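PDB 4ZQU: CdiA-CT toxin, Conserved domain protein from Yersinia pseudotuberculosis serotype O:3, which is the toxin domain of a contact-dependent inhibition protein, probably an endonuclease of the PDDEXK superfamily, held in complex with its immunity protein CdiI. Local coordinates for residues A[15-20]-A[76-81]; A[5-10]-A[33-38]. One frame throughout, in Å; residues are numbered along the deposited sequence.

Contact 1 of 2, residues A[15-20]-A[76-81]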
ATOM      1  N   SER A  15       9.330  -7.322  -4.499  1.00 28.70           N
ATOM      2  CA  SER A  15       9.361  -5.920  -4.095  1.00 30.15           C
ATOM      3  C   SER A  15       8.428  -5.049  -4.925  1.00 32.27           C
ATOM      4  O   SER A  15       7.927  -4.037  -4.437  1.00 33.87           O
ATOM      5  CB  SER A  15      10.786  -5.370  -4.187  1.00 32.08           C
ATOM      6  OG  SER A  15      11.620  -5.955  -3.204  1.00 33.77           O
ATOM      7  N   ARG A  16       8.201  -5.441  -6.175  1.00 33.73           N
ATOM      8  CA  ARG A  16       7.385  -4.644  -7.087  1.00 33.63           C
ATOM      9  C   ARG A  16       5.946  -4.489  -6.612  1.00 32.71           C
ATOM     10  O   ARG A  16       5.228  -5.471  -6.417  1.00 25.60           O
ATOM     11  CB  ARG A  16       7.387  -5.253  -8.487  1.00 32.07           C
ATOM     12  CG  ARG A  16       6.490  -4.507  -9.456  1.00 33.53           C
ATOM     13  CD  ARG A  16       7.143  -3.229  -9.939  1.00 37.74           C
ATOM     14  NE  ARG A  16       7.921  -3.462 -11.151  1.00 42.92           N
ATOM     15  CZ  ARG A  16       7.652  -2.908 -12.329  1.00 44.84           C
ATOM     16  NH1 ARG A  16       6.630  -2.073 -12.452  1.00 45.97           N
ATOM     17  NH2 ARG A  16       8.410  -3.182 -13.380  1.00 44.38           N
ATOM     18  N   LEU A  17       5.538  -3.238  -6.432  1.00 32.90           N
ATOM     19  CA  LEU A  17       4.167  -2.908  -6.081  1.00 33.34           C
ATOM     20  C   LEU A  17       3.300  -2.863  -7.331  1.00 37.94           C
ATOM     21  O   LEU A  17       3.804  -2.598  -8.424  1.00 39.02           O
ATOM     22  CB  LEU A  17       4.118  -1.568  -5.349  1.00 33.25           C
ATOM     23  CG  LEU A  17       4.750  -1.549  -3.958  1.00 31.81           C
ATOM     24  CD1 LEU A  17       4.970  -0.121  -3.509  1.00 32.94           C
ATOM     25  CD2 LEU A  17       3.865  -2.291  -2.977  1.00 27.04           C
ATOM     26  N   PRO A  18       1.992  -3.128  -7.179  1.00 42.17           N
ATOM     27  CA  PRO A  18       1.074  -3.042  -8.319  1.00 41.95           C
ATOM     28  C   PRO A  18       1.056  -1.630  -8.894  1.00 43.10           C
ATOM     29  O   PRO A  18       1.264  -0.674  -8.146  1.00 45.35           O
ATOM     30  CB  PRO A  18      -0.283  -3.416  -7.710  1.00 43.13           C
ATOM     31  CG  PRO A  18      -0.136  -3.135  -6.250  1.00 43.78           C
ATOM     32  CD  PRO A  18       1.286  -3.476  -5.933  1.00 42.87           C
ATOM     33  N   PRO A  19       0.819  -1.504 -10.209  1.00 41.92           N
ATOM     34  CA  PRO A  19       0.918  -0.236 -10.937  1.00 44.45           C
ATOM     35  C   PRO A  19       0.198   0.928 -10.261  1.00 48.70           C
ATOM     36  O   PRO A  19      -0.845   0.739  -9.630  1.00 48.76           O
ATOM     37  CB  PRO A  19       0.267  -0.563 -12.282  1.00 44.36           C
ATOM     38  CG  PRO A  19       0.532  -2.008 -12.464  1.00 43.16           C
ATOM     39  CD  PRO A  19       0.425  -2.613 -11.096  1.00 40.59           C
ATOM     40  N   ASN A  20       0.784   2.115 -10.389  1.00 51.81           N
ATOM     41  CA  ASN A  20       0.199   3.353  -9.889  1.00 53.99           C
ATOM     42  C   ASN A  20      -0.061   3.342  -8.383  1.00 55.85           C
ATOM     43  O   ASN A  20      -1.040   3.923  -7.910  1.00 56.72           O
ATOM     44  CB  ASN A  20      -1.099   3.656 -10.641  1.00 52.69           C
ATOM     45  CG  ASN A  20      -0.909   3.660 -12.144  1.00 52.75           C
ATOM     46  OD1 ASN A  20      -1.488   2.842 -12.858  1.00 52.02           O
ATOM     47  ND2 ASN A  20      -0.090   4.584 -12.633  1.00 54.62           N
ATOM     48  N   VAL A  76      -3.836  -4.272  -1.994  1.00 27.79           N
ATOM     49  CA  VAL A  76      -2.603  -4.141  -1.218  1.00 28.39           C
ATOM     50  C   VAL A  76      -2.637  -2.916  -0.305  1.00 27.98           C
ATOM     51  O   VAL A  76      -3.069  -1.838  -0.714  1.00 27.47           O
ATOM     52  CB  VAL A  76      -1.366  -4.043  -2.140  1.00 31.35           C
ATOM     53  CG1 VAL A  76      -0.078  -3.959  -1.319  1.00 31.17           C
ATOM     54  CG2 VAL A  76      -1.316  -5.226  -3.091  1.00 31.43           C
ATOM     55  N   THR A  77      -2.172  -3.087   0.932  1.00 28.29           N
ATOM     56  CA  THR A  77      -2.159  -2.001   1.910  1.00 28.80           C
ATOM     57  C   THR A  77      -0.745  -1.685   2.400  1.00 28.19           C
ATOM     58  O   THR A  77      -0.012  -2.576   2.831  1.00 27.36           O
ATOM     59  CB  THR A  77      -3.049  -2.333   3.130  1.00 30.69           C
ATOM     60  OG1 THR A  77      -4.406  -2.518   2.703  1.00 30.84           O
ATOM     61  CG2 THR A  77      -2.992  -1.209   4.158  1.00 32.15           C
ATOM     62  N   VAL A  78      -0.367  -0.411   2.316  1.00 29.97           N
ATOM     63  CA  VAL A  78       0.918   0.066   2.821  1.00 32.87           C
ATOM     64  C   VAL A  78       0.724   1.380   3.574  1.00 34.15           C
ATOM     65  O   VAL A  78       0.023   2.268   3.095  1.00 35.67           O
ATOM     66  CB  VAL A  78       1.947   0.287   1.682  1.00 31.63           C
ATOM     67  CG1 VAL A  78       3.283   0.752   2.249  1.00 31.77           C
ATOM     68  CG2 VAL A  78       2.131  -0.978   0.855  1.00 29.49           C
ATOM     69  N   ASN A  79       1.324   1.503   4.755  1.00 35.03           N
ATOM     70  CA  ASN A  79       1.331   2.789   5.446  1.00 38.78           C
ATOM     71  C   ASN A  79       2.734   3.174   5.904  1.00 38.05           C
ATOM     72  O   ASN A  79       3.664   2.371   5.829  1.00 38.24           O
ATOM     73  CB  ASN A  79       0.350   2.791   6.630  1.00 43.00           C
ATOM     74  CG  ASN A  79       0.661   1.729   7.672  1.00 44.76           C
ATOM     75  OD1 ASN A  79       1.808   1.333   7.863  1.00 46.14           O
ATOM     76  ND2 ASN A  79      -0.375   1.268   8.361  1.00 45.29           N
ATOM     77  N   SER A  80       2.872   4.406   6.382  1.00 36.77           N
ATOM     78  CA  SER A  80       4.180   4.978   6.680  1.00 37.12           C
ATOM     79  C   SER A  80       4.887   4.295   7.848  1.00 38.73           C
ATOM     80  O   SER A  80       6.107   4.389   7.979  1.00 39.26           O
ATOM     81  CB  SER A  80       4.038   6.472   6.968  1.00 37.95           C
ATOM     82  OG  SER A  80       3.091   6.696   7.998  1.00 39.09           O
ATOM     83  N   SER A  81       4.122   3.612   8.694  1.00 40.11           N
ATOM     84  CA  SER A  81       4.688   2.902   9.837  1.00 39.72           C
ATOM     85  C   SER A  81       5.544   1.724   9.381  1.00 39.59           C
ATOM     86  O   SER A  81       6.434   1.273  10.103  1.00 40.30           O
ATOM     87  CB  SER A  81       3.579   2.415  10.770  1.00 41.07           C
ATOM     88  OG  SER A  81       2.757   1.457  10.127  1.00 42.23           O
TER
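L17, whose backbone is hydrogen-bonded to D25, turns the end of its side chain to strand 76-79 and sets CD2 4.4 Å from CG2 of V78. One residue farther along the strand, N79 OD1 has two partners in S81, neither of them strong evidence. The backbone N of S81 lies 3.4 Å from N79 OD1 in a weak bond, bent to 123° at the hydrogen, and the modelled separation of S81 OG from the same oxygen is so short that it is doubtful. Both lie within the turn after strand 76-79; between 15-20 and 76-81 no hydrogen bond forms, and the meeting is wholly apolar. Its tighter half is P18 on V76, where ring atom CG of P18 stands 4.0 Å from CG2 of V76 and the two side chains cross obliquely. V76 holds CG1 anti to its backbone N (chi1 -178°), which leaves CG2 beside that nitrogen as the methyl offered to the proline ring. The CB atoms of V76 and V78 both point at the loop, as alternate residues of a strand should. F21 touches both valines. V76 and T77 also pair in an antiparallel ladder with a strand of the CdiI chain, so the hairpin sheet runs on across the interface by beta-augmentation; P19 meets V91 of the CdiI chain. Since only 116 Å² is buried between the two segments, the chemistry implies a small, non-directional van der Waals contact that sets no hydrogen-bonded register between loop and strand: L17 and P18 pack on V78 and V76 of strand 76-79, which pairs by its backbone with a CdiI strand and also meets T90 of that chain through V76.

Contact 2 of 2, residues A[5-10]-A[33-38]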
ATOM      1  N   ASP A   5      11.495  -1.250 -14.571  1.00 34.87           N
ATOM      2  CA  ASP A   5      11.859  -2.660 -14.514  1.00 35.04           C
ATOM      3  C   ASP A   5      13.336  -2.838 -14.189  1.00 32.42           C
ATOM      4  O   ASP A   5      13.717  -3.761 -13.465  1.00 31.72           O
ATOM      5  CB  ASP A   5      11.518  -3.348 -15.836  1.00 38.83           C
ATOM      6  CG  ASP A   5      10.029  -3.362 -16.112  1.00 42.34           C
ATOM      7  OD1 ASP A   5       9.366  -4.355 -15.746  1.00 44.31           O
ATOM      8  OD2 ASP A   5       9.517  -2.377 -16.682  1.00 43.44           O
ATOM      9  N   TYR A   6      14.161  -1.948 -14.730  1.00 32.75           N
ATOM     10  CA  TYR A   6      15.595  -1.956 -14.469  1.00 34.15           C
ATOM     11  C   TYR A   6      15.888  -1.737 -12.987  1.00 35.15           C
ATOM     12  O   TYR A   6      16.796  -2.352 -12.422  1.00 36.06           O
ATOM     13  CB  TYR A   6      16.290  -0.885 -15.312  1.00 34.43           C
ATOM     14  CG  TYR A   6      17.760  -0.729 -15.014  1.00 35.39           C
ATOM     15  CD1 TYR A   6      18.700  -1.542 -15.629  1.00 37.77           C
ATOM     16  CD2 TYR A   6      18.210   0.231 -14.116  1.00 35.28           C
ATOM     17  CE1 TYR A   6      20.047  -1.403 -15.359  1.00 39.99           C
ATOM     18  CE2 TYR A   6      19.554   0.377 -13.839  1.00 36.42           C
ATOM     19  CZ  TYR A   6      20.468  -0.443 -14.463  1.00 38.81           C
ATOM     20  OH  TYR A   6      21.810  -0.304 -14.192  1.00 40.51           O
ATOM     21  N   VAL A   7      15.115  -0.853 -12.363  1.00 34.40           N
ATOM     22  CA  VAL A   7      15.236  -0.596 -10.935  1.00 32.59           C
ATOM     23  C   VAL A   7      14.982  -1.877 -10.139  1.00 32.34           C
ATOM     24  O   VAL A   7      15.611  -2.117  -9.111  1.00 32.73           O
ATOM     25  CB  VAL A   7      14.258   0.518 -10.485  1.00 31.24           C
ATOM     26  CG1 VAL A   7      14.214   0.634  -8.967  1.00 27.86           C
ATOM     27  CG2 VAL A   7      14.652   1.849 -11.111  1.00 30.06           C
ATOM     28  N   GLY A   8      14.077  -2.712 -10.636  1.00 33.68           N
ATOM     29  CA  GLY A   8      13.746  -3.957  -9.968  1.00 39.33           C
ATOM     30  C   GLY A   8      14.828  -5.019 -10.001  1.00 42.96           C
ATOM     31  O   GLY A   8      14.828  -5.935  -9.177  1.00 44.33           O
ATOM     32  N   LYS A   9      15.751  -4.900 -10.951  1.00 44.34           N
ATOM     33  CA  LYS A   9      16.824  -5.877 -11.106  1.00 45.92           C
ATOM     34  C   LYS A   9      17.792  -5.855  -9.924  1.00 47.59           C
ATOM     35  O   LYS A   9      18.415  -6.867  -9.606  1.00 49.17           O
ATOM     36  CB  LYS A   9      17.575  -5.627 -12.408  1.00 46.40           C
ATOM     37  N   THR A  10      17.905  -4.700  -9.277  1.00 49.90           N
ATOM     38  CA  THR A  10      18.829  -4.520  -8.160  1.00 55.87           C
ATOM     39  C   THR A  10      18.128  -4.693  -6.812  1.00 49.57           C
ATOM     40  O   THR A  10      18.721  -4.462  -5.759  1.00 50.14           O
ATOM     41  CB  THR A  10      19.497  -3.123  -8.206  1.00 65.43           C
ATOM     42  OG1 THR A  10      20.543  -3.049  -7.228  1.00 67.08           O
ATOM     43  CG2 THR A  10      18.478  -2.028  -7.936  1.00 62.69           C
ATOM     44  N   ALA A  33      12.216  -0.535   3.123  1.00 25.63           N
ATOM     45  CA  ALA A  33      12.736   0.485   2.225  1.00 27.34           C
ATOM     46  C   ALA A  33      11.824   0.638   1.015  1.00 29.54           C
ATOM     47  O   ALA A  33      11.577  -0.332   0.301  1.00 29.42           O
ATOM     48  CB  ALA A  33      14.142   0.132   1.787  1.00 27.48           C
ATOM     49  N   VAL A  34      11.312   1.845   0.787  1.00 32.42           N
ATOM     50  CA  VAL A  34      10.498   2.090  -0.401  1.00 32.26           C
ATOM     51  C   VAL A  34      11.318   2.780  -1.483  1.00 32.75           C
ATOM     52  O   VAL A  34      12.203   3.586  -1.194  1.00 34.39           O
ATOM     53  CB  VAL A  34       9.245   2.943  -0.095  1.00 32.71           C
ATOM     54  CG1 VAL A  34       8.364   2.250   0.916  1.00 33.45           C
ATOM     55  CG2 VAL A  34       9.632   4.321   0.397  1.00 33.94           C
ATOM     56  N   VAL A  35      11.024   2.446  -2.733  1.00 31.60           N
ATOM     57  CA  VAL A  35      11.717   3.040  -3.862  1.00 32.48           C
ATOM     58  C   VAL A  35      10.726   3.581  -4.882  1.00 32.16           C
ATOM     59  O   VAL A  35       9.797   2.884  -5.293  1.00 30.40           O
ATOM     60  CB  VAL A  35      12.650   2.027  -4.553  1.00 34.37           C
ATOM     61  CG1 VAL A  35      13.278   2.643  -5.793  1.00 36.66           C
ATOM     62  CG2 VAL A  35      13.724   1.548  -3.594  1.00 34.76           C
ATOM     63  N   SER A  36      10.921   4.832  -5.282  1.00 33.31           N
ATOM     64  CA  SER A  36      10.143   5.414  -6.366  1.00 32.38           C
ATOM     65  C   SER A  36      11.011   5.577  -7.607  1.00 31.91           C
ATOM     66  O   SER A  36      12.004   6.305  -7.587  1.00 32.33           O
ATOM     67  CB  SER A  36       9.556   6.759  -5.956  1.00 34.19           C
ATOM     68  OG  SER A  36       8.772   7.292  -7.009  1.00 35.99           O
ATOM     69  N   ALA A  37      10.632   4.889  -8.681  1.00 29.67           N
ATOM     70  CA  ALA A  37      11.381   4.926  -9.932  1.00 29.42           C
ATOM     71  C   ALA A  37      10.848   6.008 -10.858  1.00 33.02           C
ATOM     72  O   ALA A  37       9.793   5.849 -11.472  1.00 37.24           O
ATOM     73  CB  ALA A  37      11.330   3.566 -10.621  1.00 27.75           C
ATOM     74  N   LYS A  38      11.584   7.110 -10.954  1.00 32.83           N
ATOM     75  CA  LYS A  38      11.216   8.204 -11.842  1.00 34.83           C
ATOM     76  C   LYS A  38      12.204   8.294 -12.997  1.00 33.66           C
ATOM     77  O   LYS A  38      13.406   8.115 -12.811  1.00 33.66           O
ATOM     78  CB  LYS A  38      11.163   9.528 -11.073  1.00 40.08           C
ATOM     79  CG  LYS A  38      10.734  10.728 -11.915  1.00 45.48           C
ATOM     80  CD  LYS A  38      10.662  12.009 -11.091  1.00 47.50           C
ATOM     81  CE  LYS A  38      10.410  13.220 -11.979  1.00 50.09           C
ATOM     82  NZ  LYS A  38       9.109  13.128 -12.700  1.00 51.48           N
TER
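V7 and V35 both hold CG1 anti to the backbone N, with chi1 at 171° and 176°, and this sets those two methyls against each other between helix and strand. The CG1 atoms of V7 and V35 lie 3.9 Å apart. In the same conformation of V7, CG2 sits beside its backbone N and reaches the CB of A37 at 3.8 Å. One valine of helix 3-9 thus spreads its two branches over two residues of the strand, one methyl to each. Both V35 and A37 direct their CB atoms at the helix, the spacing of alternate strand residues, while S36 and K38 direct theirs to the other face. That face is mixed: S36 OG is hydrogen-bonded to T23 O and K38 NZ to S57 OG, and V34 is buried against F27 and I83. The nearest CA pair is V7 and A37, at 6.8 Å, consistent with the single CB methyl of A37. Strand 33-39 lies in the mixed sheet between strand 26-27, antiparallel to it, and strand 85-92, parallel to it. Y26 touches both V7 and V35, and R89 of the parallel neighbour also packs on V35. The N-terminal helix therefore lies on one face of this sheet in the endonuclease-like domain. Every touching atom is a methyl carbon and the segments share no hydrogen bond; this corner of the helix-sheet interface therefore rests on methyl-to-methyl van der Waals contact and the burial of apolar surface.

A salt bridge joins the two contacts directly: R16 NH2 of contact 1 lies 2.8 Å from D5 OD1 of contact 2, although their centres are about 13 Å apart. The segments alternate along the chain, so the helix and the loop that follows it each pack on a strand farther on. Two residues outside both contacts also connect them. Y26 touches S15 and R16 as well as V7 and V35, and D25 is hydrogen-bonded through its backbone to L17 and V35 while its OD2 accepts from A37 N. Y26 and D25 so tie contact 2, on the mixed sheet, to contact 1, on the hairpin that pairs with CdiI.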